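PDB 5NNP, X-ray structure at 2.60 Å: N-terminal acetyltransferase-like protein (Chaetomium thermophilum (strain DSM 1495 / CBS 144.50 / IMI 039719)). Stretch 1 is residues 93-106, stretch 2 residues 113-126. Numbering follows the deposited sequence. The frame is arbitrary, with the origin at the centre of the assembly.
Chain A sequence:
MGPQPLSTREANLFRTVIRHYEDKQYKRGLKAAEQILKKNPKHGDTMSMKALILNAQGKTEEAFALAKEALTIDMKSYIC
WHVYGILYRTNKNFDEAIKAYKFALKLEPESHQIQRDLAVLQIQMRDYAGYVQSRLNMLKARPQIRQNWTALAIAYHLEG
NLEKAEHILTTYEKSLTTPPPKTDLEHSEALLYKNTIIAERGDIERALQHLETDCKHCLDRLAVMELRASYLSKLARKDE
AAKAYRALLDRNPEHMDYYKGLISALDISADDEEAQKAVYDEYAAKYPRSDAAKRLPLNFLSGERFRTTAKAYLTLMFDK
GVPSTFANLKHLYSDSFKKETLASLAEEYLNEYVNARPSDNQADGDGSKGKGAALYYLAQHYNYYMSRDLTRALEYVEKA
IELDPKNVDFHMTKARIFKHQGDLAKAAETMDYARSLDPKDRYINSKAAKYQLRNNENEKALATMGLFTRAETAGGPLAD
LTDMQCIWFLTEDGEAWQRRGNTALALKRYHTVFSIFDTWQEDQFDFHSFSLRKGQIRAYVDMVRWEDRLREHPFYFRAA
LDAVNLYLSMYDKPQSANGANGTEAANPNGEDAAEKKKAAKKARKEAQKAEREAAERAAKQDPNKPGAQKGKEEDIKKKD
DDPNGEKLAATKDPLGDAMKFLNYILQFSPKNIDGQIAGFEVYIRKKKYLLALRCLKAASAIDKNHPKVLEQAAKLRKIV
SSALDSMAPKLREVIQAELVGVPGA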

# COMPACT_ATOMS: atom_id res chain seq x y z
N ASN A 93 7.75 -17.85 -13.43
CA ASN A 93 9.08 -18.16 -12.93
C ASN A 93 10.12 -17.24 -13.55
O ASN A 93 10.89 -17.63 -14.43
CB ASN A 93 9.45 -19.61 -13.20
CG ASN A 93 10.78 -20.00 -12.57
OD1 ASN A 93 11.53 -19.16 -12.05
ND2 ASN A 93 11.10 -21.29 -12.62
N PHE A 94 10.16 -16.01 -13.06
CA PHE A 94 11.01 -14.98 -13.62
C PHE A 94 12.49 -15.29 -13.47
O PHE A 94 13.32 -14.77 -14.20
CB PHE A 94 10.69 -13.65 -12.95
CG PHE A 94 9.27 -13.20 -13.18
CD1 PHE A 94 8.58 -13.61 -14.31
CD2 PHE A 94 8.64 -12.38 -12.27
CE1 PHE A 94 7.29 -13.21 -14.54
CE2 PHE A 94 7.35 -11.97 -12.48
CZ PHE A 94 6.67 -12.38 -13.63
N ASP A 95 12.83 -16.15 -12.53
CA ASP A 95 14.24 -16.36 -12.30
C ASP A 95 14.80 -17.29 -13.36
O ASP A 95 15.89 -17.06 -13.88
CB ASP A 95 14.49 -16.90 -10.91
CG ASP A 95 15.68 -16.25 -10.25
OD1 ASP A 95 15.51 -15.12 -9.72
OD2 ASP A 95 16.78 -16.84 -10.30
N GLU A 96 14.04 -18.33 -13.68
CA GLU A 96 14.48 -19.25 -14.72
C GLU A 96 14.35 -18.57 -16.07
O GLU A 96 15.08 -18.88 -17.01
CB GLU A 96 13.67 -20.55 -14.67
CG GLU A 96 13.95 -21.36 -13.42
CD GLU A 96 15.34 -21.97 -13.41
OE1 GLU A 96 15.66 -22.78 -14.32
OE2 GLU A 96 16.12 -21.65 -12.48
N ALA A 97 13.43 -17.61 -16.17
CA ALA A 97 13.30 -16.82 -17.38
C ALA A 97 14.58 -16.02 -17.64
O ALA A 97 15.09 -15.98 -18.78
CB ALA A 97 12.11 -15.90 -17.29
N ILE A 98 15.11 -15.40 -16.58
CA ILE A 98 16.30 -14.57 -16.71
C ILE A 98 17.48 -15.37 -17.27
O ILE A 98 18.16 -14.92 -18.18
CB ILE A 98 16.68 -13.91 -15.36
CG1 ILE A 98 15.74 -12.75 -15.06
CG2 ILE A 98 18.10 -13.38 -15.41
CD1 ILE A 98 15.86 -12.17 -13.65
N LYS A 99 17.70 -16.57 -16.74
CA LYS A 99 18.81 -17.41 -17.17
C LYS A 99 18.76 -17.69 -18.66
O LYS A 99 19.79 -17.75 -19.32
CB LYS A 99 18.80 -18.75 -16.41
CG LYS A 99 18.95 -18.62 -14.92
CD LYS A 99 18.69 -19.96 -14.26
CE LYS A 99 19.54 -20.18 -13.04
NZ LYS A 99 19.38 -19.10 -12.07
N ALA A 100 17.54 -17.87 -19.18
CA ALA A 100 17.32 -18.27 -20.57
C ALA A 100 17.37 -17.07 -21.53
O ALA A 100 17.95 -17.15 -22.61
CB ALA A 100 15.99 -19.01 -20.69
N TYR A 101 16.75 -15.96 -21.13
CA TYR A 101 16.88 -14.72 -21.89
C TYR A 101 18.34 -14.30 -22.02
O TYR A 101 18.80 -13.90 -23.10
CB TYR A 101 16.08 -13.60 -21.22
CG TYR A 101 14.65 -13.52 -21.66
CD1 TYR A 101 13.66 -14.29 -21.06
CD2 TYR A 101 14.27 -12.64 -22.67
CE1 TYR A 101 12.34 -14.19 -21.47
CE2 TYR A 101 12.95 -12.55 -23.08
CZ TYR A 101 11.99 -13.32 -22.48
OH TYR A 101 10.68 -13.19 -22.92
N LYS A 102 19.08 -14.40 -20.92
CA LYS A 102 20.49 -13.99 -20.87
C LYS A 102 21.36 -14.74 -21.88
O LYS A 102 22.25 -14.16 -22.51
CB LYS A 102 21.03 -14.21 -19.46
CG LYS A 102 22.22 -13.37 -19.12
CD LYS A 102 22.20 -12.96 -17.66
CE LYS A 102 22.30 -14.16 -16.75
NZ LYS A 102 22.51 -13.70 -15.36
N PHE A 103 21.10 -16.03 -22.04
CA PHE A 103 21.88 -16.86 -22.95
C PHE A 103 21.45 -16.61 -24.40
O PHE A 103 22.29 -16.51 -25.31
CB PHE A 103 21.74 -18.34 -22.58
CG PHE A 103 22.81 -19.21 -23.17
CD1 PHE A 103 24.14 -19.05 -22.80
CD2 PHE A 103 22.49 -20.19 -24.09
CE1 PHE A 103 25.15 -19.86 -23.32
CE2 PHE A 103 23.48 -21.00 -24.63
CZ PHE A 103 24.82 -20.83 -24.25
N ALA A 104 20.14 -16.49 -24.60
CA ALA A 104 19.62 -16.09 -25.91
C ALA A 104 20.31 -14.79 -26.38
O ALA A 104 20.78 -14.70 -27.52
CB ALA A 104 18.11 -15.93 -25.86
N LEU A 105 20.39 -13.81 -25.49
CA LEU A 105 21.05 -12.56 -25.85
C LEU A 105 22.57 -12.73 -26.13
O LEU A 105 23.13 -11.99 -26.93
CB LEU A 105 20.84 -11.51 -24.76
CG LEU A 105 21.21 -10.06 -25.11
CD1 LEU A 105 20.33 -9.53 -26.22
CD2 LEU A 105 21.12 -9.13 -23.91
N LYS A 106 23.23 -13.69 -25.47
CA LYS A 106 24.64 -13.93 -25.77
C LYS A 106 24.78 -14.60 -27.14
O LYS A 106 25.84 -14.51 -27.78
CB LYS A 106 25.32 -14.79 -24.70
CG LYS A 106 25.47 -14.11 -23.37
CD LYS A 106 26.26 -14.92 -22.37
CE LYS A 106 26.20 -14.26 -20.99
NZ LYS A 106 26.96 -15.02 -19.95
N GLN A 113 14.55 -6.95 -28.71
CA GLN A 113 13.43 -7.48 -27.95
C GLN A 113 13.91 -8.31 -26.76
O GLN A 113 13.37 -8.22 -25.65
CB GLN A 113 12.53 -8.33 -28.84
CG GLN A 113 11.38 -8.99 -28.08
CD GLN A 113 10.65 -10.04 -28.89
OE1 GLN A 113 11.19 -10.60 -29.85
NE2 GLN A 113 9.40 -10.31 -28.52
N ILE A 114 14.91 -9.15 -27.02
CA ILE A 114 15.43 -10.01 -25.98
C ILE A 114 16.06 -9.17 -24.87
O ILE A 114 15.84 -9.45 -23.68
CB ILE A 114 16.42 -11.03 -26.56
CG1 ILE A 114 15.66 -12.04 -27.43
CG2 ILE A 114 17.19 -11.73 -25.45
CD1 ILE A 114 16.53 -13.06 -28.14
N GLN A 115 16.82 -8.14 -25.25
CA GLN A 115 17.48 -7.28 -24.26
C GLN A 115 16.46 -6.49 -23.48
O GLN A 115 16.62 -6.27 -22.28
CB GLN A 115 18.47 -6.32 -24.94
CG GLN A 115 19.06 -5.25 -24.02
CD GLN A 115 19.95 -5.84 -22.91
OE1 GLN A 115 21.16 -5.85 -23.02
NE2 GLN A 115 19.33 -6.33 -21.83
N ARG A 116 15.40 -6.06 -24.16
CA ARG A 116 14.34 -5.28 -23.54
C ARG A 116 13.64 -6.07 -22.45
O ARG A 116 13.44 -5.58 -21.34
CB ARG A 116 13.34 -4.82 -24.60
CG ARG A 116 12.25 -3.91 -24.10
CD ARG A 116 11.47 -3.32 -25.28
NE ARG A 116 11.14 -4.31 -26.30
CZ ARG A 116 9.99 -5.00 -26.34
NH1 ARG A 116 9.07 -4.80 -25.41
NH2 ARG A 116 9.77 -5.89 -27.31
N ASP A 117 13.30 -7.32 -22.76
CA ASP A 117 12.50 -8.15 -21.88
C ASP A 117 13.30 -8.68 -20.71
O ASP A 117 12.78 -8.77 -19.60
CB ASP A 117 11.87 -9.28 -22.68
CG ASP A 117 10.80 -8.78 -23.63
OD1 ASP A 117 10.14 -7.77 -23.31
OD2 ASP A 117 10.61 -9.39 -24.70
N LEU A 118 14.56 -8.97 -20.96
CA LEU A 118 15.48 -9.40 -19.91
C LEU A 118 15.69 -8.31 -18.86
O LEU A 118 15.70 -8.56 -17.66
CB LEU A 118 16.82 -9.81 -20.51
CG LEU A 118 17.97 -10.00 -19.54
CD1 LEU A 118 17.76 -11.25 -18.71
CD2 LEU A 118 19.29 -10.05 -20.29
N ALA A 119 15.89 -7.09 -19.33
CA ALA A 119 16.16 -5.97 -18.44
C ALA A 119 15.00 -5.79 -17.48
O ALA A 119 15.19 -5.52 -16.29
CB ALA A 119 16.41 -4.70 -19.25
N VAL A 120 13.79 -5.92 -18.02
CA VAL A 120 12.59 -5.79 -17.22
C VAL A 120 12.58 -6.87 -16.15
O VAL A 120 12.44 -6.59 -14.97
CB VAL A 120 11.30 -5.87 -18.09
CG1 VAL A 120 10.10 -5.94 -17.21
CG2 VAL A 120 11.21 -4.68 -19.05
N LEU A 121 12.77 -8.12 -16.58
CA LEU A 121 12.81 -9.25 -15.66
C LEU A 121 13.87 -9.06 -14.58
O LEU A 121 13.63 -9.36 -13.40
CB LEU A 121 13.08 -10.55 -16.44
CG LEU A 121 11.96 -11.11 -17.33
CD1 LEU A 121 12.51 -12.10 -18.31
CD2 LEU A 121 10.87 -11.76 -16.49
N GLN A 122 15.02 -8.54 -14.96
CA GLN A 122 16.11 -8.40 -14.01
C GLN A 122 15.79 -7.40 -12.89
O GLN A 122 16.09 -7.66 -11.72
CB GLN A 122 17.39 -7.98 -14.71
CG GLN A 122 18.10 -9.10 -15.42
CD GLN A 122 19.16 -8.58 -16.38
OE1 GLN A 122 18.92 -7.64 -17.14
NE2 GLN A 122 20.34 -9.19 -16.33
N ILE A 123 15.20 -6.26 -13.24
CA ILE A 123 14.87 -5.29 -12.21
C ILE A 123 13.68 -5.82 -11.38
O ILE A 123 13.65 -5.65 -10.16
CB ILE A 123 14.56 -3.88 -12.78
CG1 ILE A 123 14.42 -2.86 -11.65
CG2 ILE A 123 13.31 -3.89 -13.63
CD1 ILE A 123 15.58 -2.86 -10.62
N GLN A 124 12.75 -6.51 -12.04
CA GLN A 124 11.65 -7.15 -11.32
C GLN A 124 12.14 -8.09 -10.23
O GLN A 124 11.47 -8.25 -9.21
CB GLN A 124 10.75 -7.94 -12.26
CG GLN A 124 9.65 -8.69 -11.51
CD GLN A 124 8.54 -7.77 -11.02
OE1 GLN A 124 8.33 -6.68 -11.56
NE2 GLN A 124 7.86 -8.19 -9.98
N MET A 125 13.30 -8.73 -10.43
CA MET A 125 13.83 -9.65 -9.42
C MET A 125 14.99 -9.03 -8.67
O MET A 125 15.71 -9.71 -7.96
CB MET A 125 14.28 -10.98 -10.03
CG MET A 125 13.22 -11.69 -10.83
SD MET A 125 11.76 -12.07 -9.85
CE MET A 125 12.45 -13.27 -8.69
N ARG A 126 15.15 -7.72 -8.83
CA ARG A 126 16.20 -6.99 -8.14
C ARG A 126 17.59 -7.60 -8.38
O ARG A 126 18.44 -7.62 -7.49
CB ARG A 126 15.88 -6.91 -6.64
CG ARG A 126 14.46 -6.40 -6.31
CD ARG A 126 14.19 -4.97 -6.80
NE ARG A 126 12.97 -4.36 -6.23
CZ ARG A 126 11.80 -4.22 -6.86
NH1 ARG A 126 11.62 -4.65 -8.10
NH2 ARG A 126 10.79 -3.65 -6.23
O HOH W 1 10.26 -11.89 -25.20
O HOH W 2 21.59 -11.32 -14.89

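Two helices of one chain, 94-106 and 113-124, pack as a nearly antiparallel pair through interlocking apolar side chains, with no direct hydrogen bond between them and two waters bridging polar groups across the contact. Their axes approach to 9.3 Å, with 151° between their N-to-C directions, and together the stretches bury 820 Å². In this antiparallel register Phe94 lies across from Leu121, Tyr101 from Leu118 and Leu105 from Ile114, the closest of these pairs being Tyr101 CA and Leu118 CA at 5.8 Å. Each helix is held by its own i to i+4 backbone bonds; across the contact side chains meet mainly side chains, with some packing on backbone carbonyls, such as Ile114 CG2 3.6 Å from Tyr101 O. Asn93 caps the first helix: its OD1 accepts from Glu96 N at 3.1 Å and, weakly, from Asp95 N at 3.3 Å.

Knobs enter holes from both sides. Tyr101 sits among Ile114, Asp117, Leu118 and Leu121; Leu121 in return sits among Phe94, Ala97, Ile98 and Tyr101, and Leu118 among Ile98, Tyr101, Lys102 and Leu105. Leu121 CD1 lies over one face of the Tyr101 ring, 4.1 Å from its centroid, a CH-pi contact that sets a methyl against the pi cloud. The same methyl, Leu121 CD1, lies 4.0 Å from Ala97 CB. Ile98, in the m, t rotamer, points its CA-to-CB bond sideways, but its end swings in: Ile98 CG1 meets Leu121 CB at 3.7 Å, and Ile98 CD1 meets Met125 CG at 3.9 Å.

At one end, Phe94 CD1 touches Leu121 CD2 at 3.7 Å, while Met125 SD approaches Phe94 CB at 3.6 Å and lies at the ring's edge, 5.2 Å from the centroid of the Phe94 ring, where the sulfur faces the positive rim of the aromatic system. Met125 is the first residue to leave helical geometry, yet its side chain still packs against Phe94 and Ile98. At the other end, Ile114 packs against Leu105 and Ala104, with Leu105 CB 3.7 Å from Ile114 CG2 and Ala104 CB 4.0 Å from Ile114 CD1.

Water completes the polar chemistry. Water 1 donates to Asp117 OD2 at 2.6 Å and hydrogen-bonds Tyr101 OH at 2.7 Å, linking the phenol to the carboxylate. Water 2 accepts from both Lys102 NZ at 2.6 Å and Gln122 NE2 at 2.9 Å, joining two donors that could not bond each other directly.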